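Local coordinates for protein 3-dehydroquinate dehydratase (Geobacillus kaustophilus, PDB 2YR1) that probably catalyses the cis-dehydration of 3-dehydroquinate to 3-dehydroshikimate, the third step of the chorismate pathway, through a Schiff-base intermediate, at residues A[24-29]-A[47-52]; A[20-25]-A[227-232]; A[84-89]-A[117-122]. One frame throughout, in Å; residues are numbered along the deposited sequence.

Interaction 1 (A[24-29]-A[47-52]); sequences APVVGE and DLLEWR
Four backbone hydrogen bonds join 24-29 to 47-52 as neighbouring parallel strands, their short axes 34° apart. Ala24 N donates to Leu48 O at 3.0 Å, and Glu50 N donates to Ala24 O at 2.9 Å. Two residues on, Val26 N donates to Glu50 O at 2.9 Å, and Arg52 N donates to Val26 O at 3.1 Å. The donor lies in the carbonyl plane only in the last; in the other three it stands well above it. Between them Pro25, which has no N-H, brings CA to 3.1 Å from Glu50 O in a CA-H...O contact.

Apolar packing occupies the face carrying Ala24, Val26, Leu49 and Trp51, where helix 31-43 covers the sheet. Val26 sets CG2 anti to its carbonyl carbon, and this methyl meets Leu49 CD1 at 3.5 Å, tighter than usual. Leu49 has CG anti to the backbone N (chi1 -163°), and its branch crosses Val26 obliquely. The Trp51 indole leads away, toward helix 62-75 and the Phe83 ring.

On the other face the polar ends have outside partners. Glu50 extends past Pro25, its OE1 4.1 Å from Pro25 CB, while OE2 is hydrogen-bonded to Thr84. Arg52 runs beside Val27, CB to CG1 at 4.0 Å, then bends at chi2 and chi3 to a salt bridge with Asp54 and a hydrogen bond to Ser235 O.

This beta-alpha-beta unit thus turns hydrocarbon, with Trp51, to the helix and Glu50 and Arg52 to the other face (all three predicted 3-dehydroquinate ligands); the bonds to Thr84, Asp54 and Ser235 probably hold carboxylate and guanidinium in place.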
loop_
_atom_site.group_PDB
_atom_site.type_symbol
_atom_site.label_atom_id
_atom_site.label_comp_id
_atom_site.label_asym_id
_atom_site.label_seq_id
_atom_site.Cartn_x
_atom_site.Cartn_y
_atom_site.Cartn_z
ATOM N N ALA A 24 3.513 -0.608 19.800
ATOM C CA ALA A 24 4.368 -1.790 19.922
ATOM C C ALA A 24 3.932 -2.646 21.114
ATOM O O ALA A 24 3.780 -2.144 22.221
ATOM C CB ALA A 24 5.832 -1.357 20.076
ATOM N N PRO A 25 3.743 -3.956 20.901
ATOM C CA PRO A 25 3.321 -4.820 21.999
ATOM C C PRO A 25 4.455 -5.288 22.901
ATOM O O PRO A 25 5.590 -5.421 22.477
ATOM C CB PRO A 25 2.701 -5.992 21.271
ATOM C CG PRO A 25 3.681 -6.166 20.141
ATOM C CD PRO A 25 3.832 -4.731 19.650
ATOM N N VAL A 26 4.120 -5.529 24.156
ATOM C CA VAL A 26 5.071 -6.051 25.118
ATOM C C VAL A 26 4.373 -7.315 25.577
ATOM O O VAL A 26 3.257 -7.256 26.100
ATOM C CB VAL A 26 5.255 -5.133 26.338
ATOM C CG1 VAL A 26 6.089 -5.848 27.390
ATOM C CG2 VAL A 26 5.935 -3.849 25.935
ATOM N N VAL A 27 4.998 -8.461 25.325
ATOM C CA VAL A 27 4.437 -9.734 25.739
ATOM C C VAL A 27 5.446 -10.332 26.703
ATOM O O VAL A 27 6.636 -10.463 26.390
ATOM C CB VAL A 27 4.216 -10.704 24.546
ATOM C CG1 VAL A 27 3.226 -10.107 23.557
ATOM C CG2 VAL A 27 5.532 -11.006 23.858
ATOM N N GLY A 28 4.974 -10.660 27.895
ATOM C CA GLY A 28 5.850 -11.231 28.895
ATOM C C GLY A 28 5.062 -12.155 29.794
ATOM O O GLY A 28 4.079 -11.742 30.401
ATOM N N GLU A 29 5.496 -13.407 29.878
ATOM C CA GLU A 29 4.825 -14.386 30.708
ATOM C C GLU A 29 4.810 -13.964 32.169
ATOM O O GLU A 29 3.830 -14.203 32.878
ATOM C CB GLU A 29 5.515 -15.739 30.577
ATOM C CG GLU A 29 4.744 -16.883 31.201
ATOM C CD GLU A 29 5.407 -18.225 30.966
ATOM O OE1 GLU A 29 4.839 -19.247 31.412
ATOM O OE2 GLU A 29 6.494 -18.255 30.334
ATOM N N ASP A 47 5.016 5.295 19.484
ATOM C CA ASP A 47 4.048 6.268 19.959
ATOM C C ASP A 47 3.224 5.698 21.104
ATOM O O ASP A 47 2.866 6.418 22.026
ATOM C CB ASP A 47 3.135 6.675 18.805
ATOM C CG ASP A 47 3.910 7.236 17.638
ATOM O OD1 ASP A 47 4.665 8.209 17.854
ATOM O OD2 ASP A 47 3.787 6.711 16.510
ATOM N N LEU A 48 2.938 4.398 21.042
ATOM C CA LEU A 48 2.136 3.728 22.059
ATOM C C LEU A 48 2.724 2.365 22.422
ATOM O O LEU A 48 3.466 1.768 21.648
ATOM C CB LEU A 48 0.701 3.504 21.564
ATOM C CG LEU A 48 -0.021 4.627 20.817
ATOM C CD1 LEU A 48 -1.415 4.139 20.437
ATOM C CD2 LEU A 48 -0.095 5.867 21.687
ATOM N N LEU A 49 2.341 1.875 23.596
ATOM C CA LEU A 49 2.803 0.593 24.111
ATOM C C LEU A 49 1.593 -0.258 24.465
ATOM O O LEU A 49 0.752 0.165 25.262
ATOM C CB LEU A 49 3.633 0.837 25.374
ATOM C CG LEU A 49 4.556 -0.242 25.931
ATOM C CD1 LEU A 49 5.661 -0.531 24.942
ATOM C CD2 LEU A 49 5.158 0.258 27.231
ATOM N N GLU A 50 1.480 -1.442 23.872
ATOM C CA GLU A 50 0.355 -2.310 24.194
ATOM C C GLU A 50 0.821 -3.506 24.998
ATOM O O GLU A 50 1.428 -4.425 24.455
ATOM C CB GLU A 50 -0.355 -2.854 22.956
ATOM C CG GLU A 50 -1.454 -3.849 23.358
ATOM C CD GLU A 50 -2.025 -4.644 22.200
ATOM O OE1 GLU A 50 -1.252 -5.059 21.306
ATOM O OE2 GLU A 50 -3.249 -4.874 22.193
ATOM N N TRP A 51 0.563 -3.528 26.293
ATOM C CA TRP A 51 1.006 -4.718 26.961
ATOM C C TRP A 51 -0.126 -5.713 26.925
ATOM O O TRP A 51 -1.247 -5.446 27.356
ATOM C CB TRP A 51 1.581 -4.413 28.358
ATOM C CG TRP A 51 0.739 -4.543 29.562
ATOM C CD1 TRP A 51 -0.287 -3.728 29.937
ATOM C CD2 TRP A 51 0.987 -5.416 30.676
ATOM N NE1 TRP A 51 -0.680 -4.024 31.228
ATOM C CE2 TRP A 51 0.084 -5.057 31.703
ATOM C CE3 TRP A 51 1.891 -6.463 30.907
ATOM C CZ2 TRP A 51 0.058 -5.703 32.947
ATOM C CZ3 TRP A 51 1.867 -7.105 32.143
ATOM C CH2 TRP A 51 0.954 -6.722 33.146
ATOM N N ARG A 52 0.172 -6.834 26.279
ATOM C CA ARG A 52 -0.750 -7.932 26.108
ATOM C C ARG A 52 -0.762 -8.773 27.388
ATOM O O ARG A 52 -0.199 -9.877 27.450
ATOM C CB ARG A 52 -0.312 -8.769 24.910
ATOM C CG ARG A 52 -0.720 -8.202 23.565
ATOM C CD ARG A 52 -2.216 -8.365 23.382
ATOM N NE ARG A 52 -2.619 -9.770 23.381
ATOM C CZ ARG A 52 -2.441 -10.595 22.353
ATOM N NH1 ARG A 52 -1.870 -10.150 21.243
ATOM N NH2 ARG A 52 -2.838 -11.861 22.428
#

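Interaction 2 (A[20-25]-A[227-232]); sequences PCICAP and TFAVGN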
loop_
_atom_site.group_PDB
_atom_site.type_symbol
_atom_site.label_atom_id
_atom_site.label_comp_id
_atom_site.label_asym_id
_atom_site.label_seq_id
_atom_site.Cartn_x
_atom_site.Cartn_y
_atom_site.Cartn_z
ATOM N N PRO A 20 0.447 8.951 11.377
ATOM C CA PRO A 20 -0.106 7.687 11.861
ATOM C C PRO A 20 0.645 7.314 13.164
ATOM O O PRO A 20 1.802 7.681 13.343
ATOM C CB PRO A 20 0.141 6.709 10.694
ATOM C CG PRO A 20 1.094 7.402 9.757
ATOM C CD PRO A 20 0.868 8.879 9.964
ATOM N N CYS A 21 -0.019 6.649 14.101
ATOM C CA CYS A 21 0.665 6.255 15.340
ATOM C C CYS A 21 1.133 4.815 15.279
ATOM O O CYS A 21 0.443 3.953 14.736
ATOM C CB CYS A 21 -0.250 6.421 16.548
ATOM S SG CYS A 21 -0.614 8.121 16.879
ATOM N N ILE A 22 2.319 4.565 15.821
ATOM C CA ILE A 22 2.870 3.224 15.846
ATOM C C ILE A 22 2.742 2.654 17.254
ATOM O O ILE A 22 3.263 3.234 18.220
ATOM C CB ILE A 22 4.372 3.207 15.476
ATOM C CG1 ILE A 22 4.583 3.776 14.073
ATOM C CG2 ILE A 22 4.883 1.798 15.556
ATOM C CD1 ILE A 22 6.039 3.857 13.637
ATOM N N CYS A 23 2.052 1.527 17.371
ATOM C CA CYS A 23 1.898 0.857 18.662
ATOM C C CYS A 23 2.771 -0.415 18.707
ATOM O O CYS A 23 2.760 -1.213 17.769
ATOM C CB CYS A 23 0.435 0.456 18.889
ATOM S SG CYS A 23 0.182 -0.384 20.491
ATOM N N ALA A 24 3.513 -0.608 19.800
ATOM C CA ALA A 24 4.368 -1.790 19.922
ATOM C C ALA A 24 3.932 -2.646 21.114
ATOM O O ALA A 24 3.780 -2.144 22.221
ATOM C CB ALA A 24 5.832 -1.357 20.076
ATOM N N PRO A 25 3.743 -3.956 20.901
ATOM C CA PRO A 25 3.321 -4.820 21.999
ATOM C C PRO A 25 4.455 -5.288 22.901
ATOM O O PRO A 25 5.590 -5.421 22.477
ATOM C CB PRO A 25 2.701 -5.992 21.271
ATOM C CG PRO A 25 3.681 -6.166 20.141
ATOM C CD PRO A 25 3.832 -4.731 19.650
ATOM N N THR A 227 -0.992 1.644 13.775
ATOM C CA THR A 227 -0.456 0.431 13.140
ATOM C C THR A 227 0.431 -0.245 14.197
ATOM O O THR A 227 1.153 0.435 14.932
ATOM C CB THR A 227 0.380 0.737 11.861
ATOM O OG1 THR A 227 0.808 -0.496 11.258
ATOM C CG2 THR A 227 1.630 1.556 12.209
ATOM N N PHE A 228 0.341 -1.570 14.296
ATOM C CA PHE A 228 1.125 -2.316 15.265
ATOM C C PHE A 228 2.419 -2.860 14.649
ATOM O O PHE A 228 2.385 -3.570 13.638
ATOM C CB PHE A 228 0.305 -3.470 15.850
ATOM C CG PHE A 228 -0.826 -3.033 16.762
ATOM C CD1 PHE A 228 -1.258 -3.868 17.786
ATOM C CD2 PHE A 228 -1.463 -1.806 16.594
ATOM C CE1 PHE A 228 -2.304 -3.486 18.633
ATOM C CE2 PHE A 228 -2.515 -1.412 17.436
ATOM C CZ PHE A 228 -2.931 -2.253 18.454
ATOM N N ALA A 229 3.552 -2.526 15.269
ATOM C CA ALA A 229 4.865 -2.972 14.779
ATOM C C ALA A 229 5.637 -3.706 15.869
ATOM O O ALA A 229 5.260 -3.665 17.050
ATOM C CB ALA A 229 5.661 -1.783 14.307
ATOM N N VAL A 230 6.721 -4.373 15.490
ATOM C CA VAL A 230 7.515 -5.093 16.481
ATOM C C VAL A 230 8.565 -4.189 17.110
ATOM O O VAL A 230 9.379 -3.581 16.411
ATOM C CB VAL A 230 8.237 -6.307 15.869
ATOM C CG1 VAL A 230 9.135 -6.980 16.940
ATOM C CG2 VAL A 230 7.223 -7.295 15.330
ATOM N N GLY A 231 8.530 -4.094 18.435
ATOM C CA GLY A 231 9.502 -3.287 19.155
ATOM C C GLY A 231 10.498 -4.238 19.808
ATOM O O GLY A 231 11.652 -3.877 20.072
ATOM N N ASN A 232 10.028 -5.454 20.088
ATOM C CA ASN A 232 10.859 -6.510 20.663
ATOM C C ASN A 232 10.314 -7.841 20.186
ATOM O O ASN A 232 10.988 -8.575 19.458
ATOM C CB ASN A 232 10.850 -6.497 22.198
ATOM C CG ASN A 232 11.755 -7.584 22.796
ATOM O OD1 ASN A 232 12.981 -7.482 22.745
ATOM N ND2 ASN A 232 11.151 -8.634 23.337
HETATM O O HOH W 1 7.271 -5.328 20.369
#
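Cys23 and Phe228 make the closest side-chain meeting here, and their geometry is face-on. With SG anti to its backbone N (chi1 -180°), Cys23 sets the sulfur 4.2 Å from the centroid of the Phe228 ring, only 12° off the normal, a sulfur-aromatic contact. Its CB lies over the same face, 3.7 Å from Phe228 CD2. On the other face of the strand pair, Ile22 lies alongside Thr227 and rests CG2 on Ala229 CB at 3.9 Å, with helix 242-256 packed against Ile22 and Ala229.

Three backbone bonds hold this parallel register. Thr227 N reaches Cys21 O at 2.9 Å, nearly along the C=O axis; Cys23 N meets Thr227 O at 2.8 Å, and Ala229 N meets Cys23 O at 2.9 Å, both in the carbonyl plane. The pattern then loosens: Pro25 presents CD to Ala229 O, and a water links the two segments, donating to Pro25 O at 2.7 Å and accepting from Gly231 N.

Further out, Thr227 OG1 is hydrogen-bonded to Arg216 O, and the Phe228 side chain touches Glu50 and Gln239, both predicted substrate ligands. Parallel pairing of the first and last strands of an eight-stranded sheet is the closure of a TIM barrel.

Interaction 3 (A[84-89]-A[117-122]); sequences TIRSER and LVDYEL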
loop_
_atom_site.group_PDB
_atom_site.type_symbol
_atom_site.label_atom_id
_atom_site.label_comp_id
_atom_site.label_asym_id
_atom_site.label_seq_id
_atom_site.Cartn_x
_atom_site.Cartn_y
_atom_site.Cartn_z
ATOM N N THR A 84 -4.281 -4.519 27.406
ATOM C CA THR A 84 -5.060 -5.480 26.647
ATOM C C THR A 84 -5.018 -6.906 27.190
ATOM O O THR A 84 -3.944 -7.444 27.458
ATOM C CB THR A 84 -4.548 -5.541 25.196
ATOM O OG1 THR A 84 -4.540 -4.222 24.637
ATOM C CG2 THR A 84 -5.414 -6.468 24.348
ATOM N N ILE A 85 -6.192 -7.507 27.349
ATOM C CA ILE A 85 -6.310 -8.902 27.770
ATOM C C ILE A 85 -7.107 -9.564 26.653
ATOM O O ILE A 85 -8.332 -9.670 26.711
ATOM C CB ILE A 85 -7.055 -9.061 29.118
ATOM C CG1 ILE A 85 -6.191 -8.510 30.255
ATOM C CG2 ILE A 85 -7.360 -10.517 29.364
ATOM C CD1 ILE A 85 -6.869 -8.525 31.632
ATOM N N ARG A 86 -6.393 -9.995 25.621
ATOM C CA ARG A 86 -7.015 -10.622 24.467
ATOM C C ARG A 86 -7.692 -11.950 24.796
ATOM O O ARG A 86 -7.086 -12.833 25.385
ATOM C CB ARG A 86 -5.969 -10.842 23.359
ATOM C CG ARG A 86 -6.536 -11.385 22.036
ATOM C CD ARG A 86 -7.230 -10.288 21.225
ATOM N NE ARG A 86 -6.288 -9.252 20.793
ATOM C CZ ARG A 86 -6.357 -7.969 21.141
ATOM N NH1 ARG A 86 -7.329 -7.540 21.934
ATOM N NH2 ARG A 86 -5.442 -7.109 20.694
ATOM N N SER A 87 -8.958 -12.074 24.418
ATOM C CA SER A 87 -9.699 -13.305 24.640
ATOM C C SER A 87 -8.941 -14.429 23.944
ATOM O O SER A 87 -8.088 -14.164 23.088
ATOM C CB SER A 87 -11.090 -13.196 24.031
ATOM O OG SER A 87 -11.655 -14.480 23.892
ATOM N N GLU A 88 -9.242 -15.678 24.300
ATOM C CA GLU A 88 -8.566 -16.805 23.672
ATOM C C GLU A 88 -9.247 -17.065 22.339
ATOM O O GLU A 88 -8.603 -17.458 21.360
ATOM C CB GLU A 88 -8.637 -18.051 24.563
ATOM C CG GLU A 88 -7.684 -19.174 24.142
ATOM C CD GLU A 88 -7.526 -20.239 25.223
ATOM O OE1 GLU A 88 -8.549 -20.593 25.847
ATOM O OE2 GLU A 88 -6.390 -20.724 25.442
ATOM N N ARG A 89 -10.555 -16.823 22.306
ATOM C CA ARG A 89 -11.343 -17.011 21.098
ATOM C C ARG A 89 -10.983 -15.985 20.022
ATOM O O ARG A 89 -11.528 -16.022 18.919
ATOM C CB ARG A 89 -12.833 -16.898 21.421
ATOM C CG ARG A 89 -13.253 -15.538 21.933
ATOM C CD ARG A 89 -14.726 -15.521 22.307
ATOM N NE ARG A 89 -15.601 -15.356 21.148
ATOM C CZ ARG A 89 -16.897 -15.651 21.150
ATOM N NH1 ARG A 89 -17.455 -16.133 22.250
ATOM N NH2 ARG A 89 -17.641 -15.443 20.067
ATOM N N LEU A 117 -5.176 3.530 27.927
ATOM C CA LEU A 117 -6.182 2.950 27.060
ATOM C C LEU A 117 -6.436 1.536 27.540
ATOM O O LEU A 117 -5.559 0.893 28.133
ATOM C CB LEU A 117 -5.697 2.846 25.608
ATOM C CG LEU A 117 -5.093 3.896 24.651
ATOM C CD1 LEU A 117 -6.168 4.670 23.935
ATOM C CD2 LEU A 117 -4.130 4.774 25.379
ATOM N N VAL A 118 -7.630 1.047 27.246
ATOM C CA VAL A 118 -8.019 -0.315 27.569
ATOM C C VAL A 118 -8.726 -0.895 26.339
ATOM O O VAL A 118 -9.616 -0.257 25.781
ATOM C CB VAL A 118 -9.007 -0.372 28.769
ATOM C CG1 VAL A 118 -9.542 -1.753 28.911
ATOM C CG2 VAL A 118 -8.313 0.026 30.057
ATOM N N ASP A 119 -8.314 -2.092 25.920
ATOM C CA ASP A 119 -8.914 -2.778 24.785
ATOM C C ASP A 119 -9.938 -3.796 25.309
ATOM O O ASP A 119 -9.624 -4.621 26.166
ATOM C CB ASP A 119 -7.839 -3.510 23.961
ATOM C CG ASP A 119 -8.425 -4.276 22.769
ATOM O OD1 ASP A 119 -9.474 -4.929 22.935
ATOM O OD2 ASP A 119 -7.836 -4.242 21.668
ATOM N N TYR A 120 -11.165 -3.729 24.804
ATOM C CA TYR A 120 -12.199 -4.665 25.228
ATOM C C TYR A 120 -12.945 -5.168 23.999
ATOM O O TYR A 120 -13.171 -4.414 23.048
ATOM C CB TYR A 120 -13.167 -3.991 26.199
ATOM C CG TYR A 120 -13.813 -4.956 27.151
ATOM C CD1 TYR A 120 -13.037 -5.704 28.036
ATOM C CD2 TYR A 120 -15.200 -5.113 27.188
ATOM C CE1 TYR A 120 -13.618 -6.578 28.932
ATOM C CE2 TYR A 120 -15.794 -5.991 28.088
ATOM C CZ TYR A 120 -14.993 -6.721 28.959
ATOM O OH TYR A 120 -15.561 -7.597 29.862
ATOM N N GLU A 121 -13.341 -6.437 24.039
ATOM C CA GLU A 121 -14.009 -7.092 22.920
ATOM C C GLU A 121 -15.463 -6.700 22.683
ATOM O O GLU A 121 -16.288 -6.751 23.605
ATOM C CB GLU A 121 -13.946 -8.614 23.112
ATOM C CG GLU A 121 -12.868 -9.081 24.106
ATOM C CD GLU A 121 -11.455 -8.993 23.548
ATOM O OE1 GLU A 121 -10.898 -10.036 23.133
ATOM O OE2 GLU A 121 -10.906 -7.873 23.525
ATOM N N LEU A 122 -15.778 -6.343 21.439
ATOM C CA LEU A 122 -17.144 -5.979 21.090
ATOM C C LEU A 122 -18.032 -7.179 21.364
ATOM O O LEU A 122 -19.189 -7.039 21.746
ATOM C CB LEU A 122 -17.259 -5.589 19.607
ATOM C CG LEU A 122 -18.667 -5.081 19.244
ATOM C CD1 LEU A 122 -18.590 -4.026 18.173
ATOM C CD2 LEU A 122 -19.539 -6.241 18.791
#
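The salt-bridge network of Arg86, Asp119 and Glu121 lies within the predicted active site, where Arg86 is predicted to bind 3-dehydroquinate near Lys174, the predicted Schiff-base lysine. Arg86 sends CG anti to its backbone N (chi1 -175°), then bends at chi2 and chi3, which turns the guanidinium edge toward Asp119 and Glu121. Its NH1 faces Asp119 OD2 at 3.3 Å, a salt bridge whose hydrogen bond is weak, and the two planes are turned 49° against each other. Glu121 comes to the same nitrogen with OE2 at 3.9 Å, a long ion pair, but its carboxylate is nearly coplanar with the guanidinium, 13° apart. Two acids therefore share NH1 from its edge.

The fold sets this up: 84-89 is the loop leaving strand 81-84 of the TIM barrel, and strand 117-121 is the next one in the sheet, so the loop lies beside its C-terminal end. There Glu121, its first torsion nearly eclipsed and its chain bent at chi2, uses its second oxygen on the backbone: Ser87 N donates to OE1 at 3.1 Å, fairly straight, from above the carboxylate plane. Ser87 CB touches this oxygen too, at 3.3 Å.

At the end of strand 81-84, Thr84 crosses Asp119 obliquely, OG1 to CB at 3.4 Å. Thr84 OG1 is committed to Glu50, whereas a hydrogen bond between Ser145 OG and Asp119 OD1 probably steadies that carboxylate. Arg86 NH2 and Lys174 NZ lie close as like charges, which may favour neutral Lys174, an effect its weak, long ion pair with Asp119 OD2 would oppose.

From the N terminus, strand 21-26 takes part first. Interaction 1 closes the short loop through helix 31-43, joining that strand to 48-52 as a beta-alpha-beta unit. Interaction 3 follows in series, bringing the loop after strand 81-84 onto the next strand, 117-121, across helix 99-112. Interaction 2 joins the first and last strands of the barrel sheet, 21-26 and 226-228, some 200 residues apart, so interaction 3 is nested within its loop; interaction 1 starts from the same strand and shares Ala24 and Pro25 with it. Trp51 O to Thr84 N, 3.2 Å and a probable hydrogen bond, connects interactions 1 and 3, whereas interactions 2 and 3 do not touch, with nearest atoms about 5 Å apart.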